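Local coordinates for ultraspiracle (Drosophila melanogaster, PDB 1HG4), which acts as a nuclear hormone receptor and transcription factor, its ligand-binding domain held here in an inactive conformation with a phospholipid in the pocket, at residues A[80-85]-A[264-269]; A[74-79]-A[197-202]; A[94-99]-A[176-181]; A[61-66]-A[90-95]. All coordinates share one frame; numbering follows the deposited sequence.

Contact 1. Residues A[80-85]-A[264-269]; sequences DQVILL and EQLEAP
Leu266 reaches from the C-terminal helix 258-266 between Gln81 and Leu85 of helix 78-100, two helices of the nuclear receptor ligand-binding fold. In this family the last helix is the mobile activation helix. Its seat here, with Leu266 also touching Val64 of helix 46-68, is consistent with the inactive form, in which that helix fills the groove that coactivators would use. The tight part lies at Gln81, which crosses Leu266 obliquely: Leu266 CD2 comes to 3.7 Å from Gln81 OE1 and Leu266 CD1 to 3.8 Å from Gln81 CB. Glutamine suits this place because CB and the amide oxygen can both lie against the leucine methyls while NE2 is hydrogen-bonded to the backbone oxygen of Val76, which helps to hold the amide in position. Leu85 approaches tip to tip, its CD1 lying 4.0 Å from Leu266 CD1. Val82 is more loosely applied, a methyl at the margin of the leucine cluster. On the solvent side the chemistry changes: Glu264 is exposed and forms a salt bridge with Arg256. Leu266 carries CG opposite its carbonyl carbon (chi1 -76°), which helps to direct the branch into the groove; at the loose end Leu266 CD1 stands 4.4 Å from Val82 CG2.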
# COMPACT_ATOMS: atom_id res chain seq x y z
N ASP A 80 6.68 -15.56 -4.07
CA ASP A 80 6.25 -14.37 -4.78
C ASP A 80 7.13 -14.17 -6.02
O ASP A 80 6.62 -13.83 -7.09
CB ASP A 80 6.36 -13.12 -3.89
CG ASP A 80 5.16 -12.92 -2.98
OD1 ASP A 80 4.10 -13.52 -3.26
OD2 ASP A 80 5.27 -12.14 -2.00
N GLN A 81 8.43 -14.39 -5.86
CA GLN A 81 9.38 -14.21 -6.95
C GLN A 81 9.03 -15.07 -8.15
O GLN A 81 9.14 -14.64 -9.30
CB GLN A 81 10.80 -14.55 -6.48
CG GLN A 81 11.34 -13.62 -5.41
CD GLN A 81 12.73 -14.04 -4.96
OE1 GLN A 81 13.57 -14.40 -5.79
NE2 GLN A 81 12.98 -13.98 -3.66
N VAL A 82 8.58 -16.29 -7.86
CA VAL A 82 8.21 -17.23 -8.90
C VAL A 82 6.98 -16.73 -9.65
O VAL A 82 6.93 -16.81 -10.87
CB VAL A 82 7.92 -18.64 -8.29
CG1 VAL A 82 7.18 -19.52 -9.29
CG2 VAL A 82 9.23 -19.29 -7.87
N ILE A 83 6.00 -16.21 -8.91
CA ILE A 83 4.77 -15.72 -9.52
C ILE A 83 5.02 -14.50 -10.41
O ILE A 83 4.45 -14.39 -11.50
CB ILE A 83 3.72 -15.38 -8.43
CG1 ILE A 83 3.25 -16.67 -7.75
CG2 ILE A 83 2.50 -14.68 -9.04
CD1 ILE A 83 2.25 -16.43 -6.62
N LEU A 84 5.89 -13.61 -9.96
CA LEU A 84 6.21 -12.40 -10.72
C LEU A 84 6.84 -12.75 -12.05
O LEU A 84 6.48 -12.18 -13.08
CB LEU A 84 7.15 -11.49 -9.92
CG LEU A 84 6.54 -10.90 -8.65
CD1 LEU A 84 7.61 -10.25 -7.79
CD2 LEU A 84 5.48 -9.89 -9.04
N LEU A 85 7.77 -13.70 -12.03
CA LEU A 85 8.44 -14.11 -13.26
C LEU A 85 7.48 -14.82 -14.22
O LEU A 85 7.53 -14.61 -15.42
CB LEU A 85 9.62 -15.03 -12.93
CG LEU A 85 10.83 -14.33 -12.30
CD1 LEU A 85 11.84 -15.37 -11.81
CD2 LEU A 85 11.47 -13.42 -13.32
N GLU A 264 13.87 -23.36 -9.31
CA GLU A 264 15.15 -24.04 -9.27
C GLU A 264 16.33 -23.14 -9.59
O GLU A 264 17.38 -23.25 -8.95
CB GLU A 264 15.12 -25.26 -10.19
CG GLU A 264 13.92 -26.18 -9.90
CD GLU A 264 13.94 -27.49 -10.69
OE1 GLU A 264 14.29 -27.45 -11.90
OE2 GLU A 264 13.59 -28.54 -10.10
N GLN A 265 16.17 -22.23 -10.55
CA GLN A 265 17.29 -21.34 -10.86
C GLN A 265 17.45 -20.34 -9.72
O GLN A 265 18.58 -20.02 -9.34
CB GLN A 265 17.06 -20.59 -12.18
CG GLN A 265 18.33 -19.90 -12.68
CD GLN A 265 18.16 -19.19 -14.01
OE1 GLN A 265 17.45 -19.68 -14.89
NE2 GLN A 265 18.83 -18.06 -14.18
N LEU A 266 16.34 -19.86 -9.18
CA LEU A 266 16.41 -18.90 -8.08
C LEU A 266 17.10 -19.50 -6.86
O LEU A 266 17.94 -18.85 -6.25
CB LEU A 266 15.00 -18.41 -7.70
CG LEU A 266 14.42 -17.37 -8.67
CD1 LEU A 266 12.97 -17.10 -8.35
CD2 LEU A 266 15.25 -16.11 -8.62
N GLU A 267 16.74 -20.74 -6.51
CA GLU A 267 17.33 -21.41 -5.35
C GLU A 267 18.79 -21.76 -5.58
O GLU A 267 19.46 -22.25 -4.68
CB GLU A 267 16.55 -22.68 -5.00
CG GLU A 267 15.15 -22.42 -4.49
CD GLU A 267 14.38 -23.70 -4.19
OE1 GLU A 267 14.25 -24.55 -5.11
OE2 GLU A 267 13.91 -23.87 -3.04
N ALA A 268 19.27 -21.50 -6.78
CA ALA A 268 20.65 -21.80 -7.10
C ALA A 268 21.46 -20.52 -7.15
O ALA A 268 20.91 -19.43 -7.31
CB ALA A 268 20.73 -22.51 -8.44
N PRO A 269 22.79 -20.62 -7.00
CA PRO A 269 23.64 -19.43 -7.03
C PRO A 269 23.67 -18.86 -8.44
O PRO A 269 23.31 -19.52 -9.40
CB PRO A 269 25.00 -19.97 -6.61
CG PRO A 269 25.01 -21.31 -7.25
CD PRO A 269 23.62 -21.84 -6.90

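Contact 2. Residues A[74-79]-A[197-202]; sequences AQVPLD and RAEIEM
The turn that leads into helix 78-100 of the ligand-binding fold, with Pro77 at the N-cap position, meets the first turn of helix 197-218 where Val76 touches Glu199 and Ile200. The contact is small and apolar. Val76 presents a single methyl, CG1, to both partners, and the backbones stay well apart, with Val76 CA 8.0 Å from Glu199 CA. A beta-branched valine carries its methyls close to the backbone, which is enough for so shallow a contact; CG1 stands opposite the carbonyl carbon (chi1 -51°), a rotation that turns this methyl toward Glu199. Glu199 answers with its stem and not its carboxylate. Its CG lies opposite the backbone N (chi1 161°), and the bend that follows at chi2, 76°, turns the acid group past the valine while CG remains against the methyl, a long-chain acid thus serving as a hydrocarbon surface. Ile200, one residue on, adds the flank of its extended arm. Around this patch the second subunit supplies polar partners: Glu205 of that subunit accepts from the backbone N atoms of Ala198 and Glu199 at the start of their helix, and its Asp212 accepts from Leu78 N at the start of the other. Within the patch, Val76 CG1 lies 4.1 Å from Glu199 CG and 4.5 Å from Ile200 CG1.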
# COMPACT_ATOMS: atom_id res chain seq x y z
N ALA A 74 14.86 -10.01 -4.71
CA ALA A 74 15.32 -11.17 -3.93
C ALA A 74 14.84 -11.15 -2.49
O ALA A 74 15.03 -12.12 -1.75
CB ALA A 74 16.84 -11.25 -3.97
N GLN A 75 14.23 -10.04 -2.07
CA GLN A 75 13.75 -9.96 -0.71
C GLN A 75 12.35 -10.50 -0.52
O GLN A 75 12.04 -11.06 0.53
CB GLN A 75 13.82 -8.53 -0.19
CG GLN A 75 15.13 -8.23 0.48
CD GLN A 75 16.31 -8.54 -0.41
OE1 GLN A 75 16.53 -7.88 -1.43
NE2 GLN A 75 17.08 -9.56 -0.03
N VAL A 76 11.49 -10.33 -1.50
CA VAL A 76 10.15 -10.84 -1.33
C VAL A 76 10.26 -12.35 -1.20
O VAL A 76 11.25 -12.94 -1.61
CB VAL A 76 9.25 -10.47 -2.52
CG1 VAL A 76 9.36 -8.98 -2.77
CG2 VAL A 76 9.62 -11.27 -3.74
N PRO A 77 9.27 -12.98 -0.57
CA PRO A 77 9.37 -14.44 -0.44
C PRO A 77 9.49 -15.13 -1.81
O PRO A 77 8.92 -14.68 -2.81
CB PRO A 77 8.10 -14.82 0.32
CG PRO A 77 7.14 -13.67 0.06
CD PRO A 77 8.04 -12.46 0.06
N LEU A 78 10.26 -16.22 -1.83
CA LEU A 78 10.50 -17.00 -3.04
C LEU A 78 9.22 -17.27 -3.82
O LEU A 78 9.17 -17.13 -5.04
CB LEU A 78 11.14 -18.33 -2.67
CG LEU A 78 12.52 -18.60 -3.27
CD1 LEU A 78 13.05 -19.95 -2.77
CD2 LEU A 78 12.41 -18.58 -4.80
N ASP A 79 8.17 -17.67 -3.12
CA ASP A 79 6.92 -17.96 -3.79
C ASP A 79 6.43 -16.76 -4.58
O ASP A 79 5.87 -16.92 -5.65
CB ASP A 79 5.86 -18.43 -2.78
CG ASP A 79 6.21 -19.79 -2.15
OD1 ASP A 79 7.18 -20.43 -2.60
OD2 ASP A 79 5.51 -20.22 -1.20
N ARG A 197 2.14 -7.71 -1.76
CA ARG A 197 1.58 -6.74 -2.69
C ARG A 197 2.05 -5.31 -2.44
O ARG A 197 2.43 -4.62 -3.38
CB ARG A 197 0.05 -6.76 -2.64
CG ARG A 197 -0.59 -8.01 -3.21
CD ARG A 197 -2.11 -7.88 -3.24
NE ARG A 197 -2.77 -9.17 -3.42
CZ ARG A 197 -2.81 -9.87 -4.56
NH1 ARG A 197 -2.23 -9.40 -5.66
NH2 ARG A 197 -3.42 -11.05 -4.59
N ALA A 198 2.01 -4.87 -1.18
CA ALA A 198 2.42 -3.51 -0.84
C ALA A 198 3.86 -3.21 -1.25
O ALA A 198 4.13 -2.23 -1.95
CB ALA A 198 2.25 -3.27 0.67
N GLU A 199 4.78 -4.06 -0.81
CA GLU A 199 6.19 -3.90 -1.16
C GLU A 199 6.39 -3.83 -2.67
O GLU A 199 7.16 -3.00 -3.16
CB GLU A 199 7.00 -5.07 -0.59
CG GLU A 199 8.36 -5.26 -1.27
CD GLU A 199 9.40 -4.24 -0.84
OE1 GLU A 199 9.03 -3.19 -0.26
OE2 GLU A 199 10.60 -4.48 -1.10
N ILE A 200 5.70 -4.69 -3.42
CA ILE A 200 5.83 -4.70 -4.87
C ILE A 200 5.27 -3.43 -5.54
O ILE A 200 5.90 -2.85 -6.45
CB ILE A 200 5.16 -5.98 -5.45
CG1 ILE A 200 5.77 -7.22 -4.78
CG2 ILE A 200 5.40 -6.09 -6.92
CD1 ILE A 200 5.16 -8.53 -5.24
N GLU A 201 4.10 -2.98 -5.08
CA GLU A 201 3.47 -1.78 -5.62
C GLU A 201 4.37 -0.58 -5.38
O GLU A 201 4.41 0.36 -6.17
CB GLU A 201 2.12 -1.53 -4.94
CG GLU A 201 1.53 -0.14 -5.20
CD GLU A 201 1.10 0.11 -6.67
OE1 GLU A 201 1.09 -0.84 -7.48
OE2 GLU A 201 0.76 1.27 -7.00
N MET A 202 5.10 -0.62 -4.27
CA MET A 202 5.99 0.46 -3.90
C MET A 202 7.15 0.55 -4.91
O MET A 202 7.46 1.62 -5.43
CB MET A 202 6.46 0.24 -2.46
CG MET A 202 6.60 1.51 -1.64
SD MET A 202 5.21 2.69 -1.89
CE MET A 202 5.96 3.81 -3.06

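Contact 3. Residues A[94-99]-A[176-181]; sequences IANVAW and RELSCL
Above the indole plane of Trp99, at a height of 3.6 Å and displaced toward the rim of the ring, sits the CD2 methyl of Leu178. Leu178 CD2 lies 3.7 Å from Trp99 CG and equally close to Trp99 CB, so the methyl covers the root of the side chain more than the middle of the ring. Trp99 CG stands opposite the backbone N (chi1 175°), which swings the indole toward the neighbouring helix. Leu178 likewise holds its CG opposite its backbone N, a rotation that carries its other methyl to Ala95, one turn before Trp99: Leu178 CD1 is 4.2 Å from Ala95 O and 4.4 Å from Ala95 CB. Alanine suits this place because its lone methyl lets a branched leucine settle close to the helix backbone. Segments 94-99 and 176-181, on helices 78-100 and 175-186, run nearly antiparallel (163°) with their axes 11.1 Å apart, as befits the antiparallel helical sandwich of nuclear receptor ligand-binding domains. On helix 78-100 other residues serve other neighbours: Ala98 packs on Leu164 and Met168 of helix 154-171, and Val97 touches the bound phospholipid. Glu177, beside Leu178, forms a salt bridge with Arg225 of helix 225-250.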
# COMPACT_ATOMS: atom_id res chain seq x y z
N ILE A 94 9.06 -9.91 -25.35
CA ILE A 94 8.49 -9.16 -26.47
C ILE A 94 8.86 -7.69 -26.47
O ILE A 94 8.96 -7.09 -27.53
CB ILE A 94 6.95 -9.31 -26.50
CG1 ILE A 94 6.60 -10.76 -26.82
CG2 ILE A 94 6.34 -8.38 -27.56
CD1 ILE A 94 5.11 -11.03 -26.82
N ALA A 95 9.07 -7.11 -25.28
CA ALA A 95 9.47 -5.70 -25.19
C ALA A 95 10.88 -5.58 -25.79
O ALA A 95 11.20 -4.61 -26.48
CB ALA A 95 9.47 -5.23 -23.74
N ASN A 96 11.72 -6.57 -25.51
CA ASN A 96 13.07 -6.58 -26.06
C ASN A 96 13.07 -6.77 -27.58
O ASN A 96 13.89 -6.17 -28.27
CB ASN A 96 13.92 -7.66 -25.40
CG ASN A 96 14.52 -7.20 -24.07
OD1 ASN A 96 14.74 -8.00 -23.16
ND2 ASN A 96 14.82 -5.91 -23.98
N VAL A 97 12.16 -7.60 -28.12
CA VAL A 97 12.14 -7.77 -29.57
C VAL A 97 11.61 -6.50 -30.21
O VAL A 97 12.05 -6.11 -31.29
CB VAL A 97 11.28 -8.99 -30.05
CG1 VAL A 97 11.56 -10.19 -29.20
CG2 VAL A 97 9.82 -8.65 -30.03
N ALA A 98 10.67 -5.83 -29.55
CA ALA A 98 10.12 -4.59 -30.10
C ALA A 98 11.23 -3.56 -30.28
O ALA A 98 11.31 -2.89 -31.31
CB ALA A 98 9.01 -4.04 -29.19
N TRP A 99 12.10 -3.45 -29.27
CA TRP A 99 13.22 -2.52 -29.24
C TRP A 99 14.32 -2.85 -30.26
O TRP A 99 14.87 -1.95 -30.89
CB TRP A 99 13.81 -2.48 -27.83
CG TRP A 99 15.07 -1.64 -27.68
CD1 TRP A 99 16.36 -2.10 -27.64
CD2 TRP A 99 15.14 -0.22 -27.57
NE1 TRP A 99 17.23 -1.04 -27.51
CE2 TRP A 99 16.52 0.12 -27.47
CE3 TRP A 99 14.19 0.81 -27.56
CZ2 TRP A 99 16.96 1.45 -27.36
CZ3 TRP A 99 14.64 2.14 -27.45
CH2 TRP A 99 16.01 2.44 -27.36
N ARG A 176 16.58 4.25 -21.56
CA ARG A 176 16.20 4.48 -20.18
C ARG A 176 14.71 4.30 -19.99
O ARG A 176 14.25 3.71 -19.02
CB ARG A 176 16.63 5.87 -19.72
CG ARG A 176 17.89 5.88 -18.84
CD ARG A 176 19.17 6.20 -19.62
NE ARG A 176 20.28 5.36 -19.18
CZ ARG A 176 21.49 5.36 -19.75
NH1 ARG A 176 21.74 6.15 -20.78
NH2 ARG A 176 22.42 4.52 -19.31
N GLU A 177 13.92 4.80 -20.93
CA GLU A 177 12.47 4.65 -20.83
C GLU A 177 12.03 3.19 -20.98
O GLU A 177 11.05 2.79 -20.34
CB GLU A 177 11.78 5.54 -21.86
CG GLU A 177 12.26 6.97 -21.75
CD GLU A 177 11.62 7.90 -22.73
OE1 GLU A 177 11.61 7.58 -23.94
OE2 GLU A 177 11.13 8.96 -22.30
N LEU A 178 12.73 2.40 -21.80
CA LEU A 178 12.35 0.99 -21.98
C LEU A 178 12.65 0.20 -20.70
O LEU A 178 11.88 -0.67 -20.30
CB LEU A 178 13.11 0.36 -23.16
CG LEU A 178 12.74 -1.12 -23.37
CD1 LEU A 178 11.36 -1.23 -24.05
CD2 LEU A 178 13.82 -1.81 -24.19
N SER A 179 13.78 0.51 -20.06
CA SER A 179 14.13 -0.14 -18.81
C SER A 179 13.04 0.12 -17.78
O SER A 179 12.68 -0.79 -17.03
CB SER A 179 15.45 0.38 -18.28
OG SER A 179 16.50 -0.04 -19.11
N CYS A 180 12.53 1.35 -17.74
CA CYS A 180 11.48 1.71 -16.79
C CYS A 180 10.19 0.93 -17.08
O CYS A 180 9.56 0.37 -16.17
CB CYS A 180 11.19 3.22 -16.83
SG CYS A 180 12.45 4.26 -16.02
N LEU A 181 9.80 0.88 -18.35
CA LEU A 181 8.59 0.14 -18.71
C LEU A 181 8.70 -1.34 -18.31
O LEU A 181 7.74 -1.94 -17.80
CB LEU A 181 8.31 0.26 -20.21
CG LEU A 181 7.89 1.67 -20.68
CD1 LEU A 181 7.63 1.63 -22.19
CD2 LEU A 181 6.63 2.12 -19.94

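Contact 4. Residues A[61-66]-A[90-95]; sequences FQMVEY and IELLIA
The amide N of Tyr66, whose ring borders Leu92, donates to Gln62 O at 2.8 Å, a bond of the helix 46-68 that crosses helix 78-100 inside the nuclear receptor ligand-binding fold. The segment axes pass 11.2 Å apart at 107°, so long side chains have to bridge the gap. Met63 does most of this. Its CG is opposite the backbone N (chi1 -178°) and the chain runs out straight until it bends at chi3 (-60°), which brings the terminal methyl round to Leu93. On the way Met63 SD passes 3.8 Å from Leu92 CD1, and the methyl Met63 CE also lies against Leu92 CB at 3.9 Å. Methionine suits the place because an unbranched, flexible and polarisable thioether can thread between two consecutive leucines of one helix. With the thioether arm cut back to an alanine, a gap would probably open between the helices and leave Leu92 and Leu93 without their packing partner. Tyr66 adds a ring carbon, CE2, 4.4 Å from Leu92 CD1, while Met63 O lies in the plane of the tyrosine ring, at its edge; the ring packs further on Ala17 and Ala21 of helix 11-24. Charge is kept to the far side of helix 46-68, where Glu65 forms a salt bridge with Arg68. Leu93 also comes within about 4 Å, side chain to nearest atom, of the bound phospholipid, which probably places Met63 just behind the pocket: Met63 CE is 3.5 Å from Leu93 CD2.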
# COMPACT_ATOMS: atom_id res chain seq x y z
N PHE A 61 16.83 -17.57 -19.08
CA PHE A 61 17.84 -17.73 -18.04
C PHE A 61 18.31 -16.35 -17.60
O PHE A 61 18.39 -16.05 -16.42
CB PHE A 61 19.04 -18.52 -18.56
CG PHE A 61 20.05 -18.86 -17.50
CD1 PHE A 61 21.08 -17.98 -17.19
CD2 PHE A 61 19.93 -20.04 -16.76
CE1 PHE A 61 21.99 -18.26 -16.16
CE2 PHE A 61 20.84 -20.33 -15.72
CZ PHE A 61 21.86 -19.45 -15.43
N GLN A 62 18.62 -15.51 -18.59
CA GLN A 62 19.09 -14.17 -18.35
C GLN A 62 18.07 -13.35 -17.58
O GLN A 62 18.43 -12.58 -16.68
CB GLN A 62 19.43 -13.49 -19.68
CG GLN A 62 20.72 -14.02 -20.30
CD GLN A 62 20.81 -13.75 -21.79
OE1 GLN A 62 20.51 -12.66 -22.27
NE2 GLN A 62 21.25 -14.76 -22.55
N MET A 63 16.80 -13.54 -17.92
CA MET A 63 15.71 -12.82 -17.28
C MET A 63 15.69 -13.09 -15.79
O MET A 63 15.53 -12.17 -14.98
CB MET A 63 14.37 -13.24 -17.88
CG MET A 63 13.20 -12.48 -17.28
SD MET A 63 11.63 -13.21 -17.73
CE MET A 63 11.72 -13.05 -19.54
N VAL A 64 15.85 -14.35 -15.42
CA VAL A 64 15.86 -14.74 -14.02
C VAL A 64 16.99 -14.03 -13.27
O VAL A 64 16.78 -13.51 -12.18
CB VAL A 64 16.00 -16.28 -13.87
CG1 VAL A 64 16.23 -16.66 -12.42
CG2 VAL A 64 14.75 -16.96 -14.41
N GLU A 65 18.18 -13.99 -13.87
CA GLU A 65 19.32 -13.33 -13.24
C GLU A 65 19.09 -11.83 -13.20
O GLU A 65 19.57 -11.14 -12.29
CB GLU A 65 20.61 -13.66 -13.97
CG GLU A 65 21.00 -15.14 -13.89
CD GLU A 65 20.96 -15.71 -12.49
OE1 GLU A 65 21.46 -15.07 -11.54
OE2 GLU A 65 20.42 -16.82 -12.32
N TYR A 66 18.36 -11.33 -14.18
CA TYR A 66 18.02 -9.91 -14.24
C TYR A 66 17.17 -9.54 -13.03
O TYR A 66 17.50 -8.60 -12.31
CB TYR A 66 17.25 -9.63 -15.54
CG TYR A 66 16.31 -8.45 -15.48
CD1 TYR A 66 16.79 -7.14 -15.41
CD2 TYR A 66 14.92 -8.65 -15.52
CE1 TYR A 66 15.90 -6.05 -15.40
CE2 TYR A 66 14.04 -7.57 -15.51
CZ TYR A 66 14.52 -6.28 -15.45
OH TYR A 66 13.62 -5.24 -15.50
N ILE A 90 6.87 -13.39 -20.81
CA ILE A 90 6.56 -13.13 -22.22
C ILE A 90 6.58 -11.64 -22.55
O ILE A 90 7.14 -11.25 -23.58
CB ILE A 90 5.18 -13.72 -22.62
CG1 ILE A 90 5.19 -15.23 -22.43
CG2 ILE A 90 4.86 -13.39 -24.07
CD1 ILE A 90 3.87 -15.88 -22.69
N GLU A 91 6.00 -10.80 -21.69
CA GLU A 91 5.99 -9.37 -21.94
C GLU A 91 7.39 -8.77 -21.93
O GLU A 91 7.68 -7.83 -22.67
CB GLU A 91 5.12 -8.64 -20.91
CG GLU A 91 3.65 -8.99 -20.99
CD GLU A 91 2.83 -8.23 -19.97
OE1 GLU A 91 2.65 -7.00 -20.12
OE2 GLU A 91 2.37 -8.86 -19.00
N LEU A 92 8.26 -9.31 -21.09
CA LEU A 92 9.63 -8.81 -21.02
C LEU A 92 10.37 -9.18 -22.29
O LEU A 92 11.10 -8.35 -22.84
CB LEU A 92 10.35 -9.38 -19.79
CG LEU A 92 9.84 -8.87 -18.43
CD1 LEU A 92 10.54 -9.63 -17.30
CD2 LEU A 92 10.08 -7.37 -18.28
N LEU A 93 10.18 -10.42 -22.77
CA LEU A 93 10.85 -10.85 -24.00
C LEU A 93 10.37 -10.04 -25.20
O LEU A 93 11.18 -9.53 -25.97
CB LEU A 93 10.63 -12.33 -24.27
CG LEU A 93 11.23 -13.29 -23.24
CD1 LEU A 93 11.23 -14.71 -23.78
CD2 LEU A 93 12.64 -12.88 -22.92
N ILE A 94 9.06 -9.91 -25.35
CA ILE A 94 8.49 -9.16 -26.47
C ILE A 94 8.86 -7.69 -26.47
O ILE A 94 8.96 -7.09 -27.53
CB ILE A 94 6.95 -9.31 -26.50
CG1 ILE A 94 6.60 -10.76 -26.82
CG2 ILE A 94 6.34 -8.38 -27.56
CD1 ILE A 94 5.11 -11.03 -26.82
N ALA A 95 9.07 -7.11 -25.28
CA ALA A 95 9.47 -5.70 -25.19
C ALA A 95 10.88 -5.58 -25.79
O ALA A 95 11.20 -4.61 -26.48
CB ALA A 95 9.47 -5.23 -23.74

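In the fold
All four contacts involve helix 78-100 or, in contact 2, the turn leading into it. Contact 4 lies deepest, its centre about 4 Å from the chain's centre, and is wholly apolar; contact 3, which shares Ile94 and Ala95 with it, is next and admits an indole at its partly exposed rim. Contacts 1 and 2 sit farther out, their centres about 16 and 19 Å from that of the chain, and both touch the second subunit, yet their meeting residues are largely buried; here a glutamine side chain and a glutamate stem join the packing. Contact 1 is tied to contact 2 by Leu266 packing on Leu78, and to contact 4 through Gln265, whose NE2 bonds Glu65 OE2 and Phe61 O.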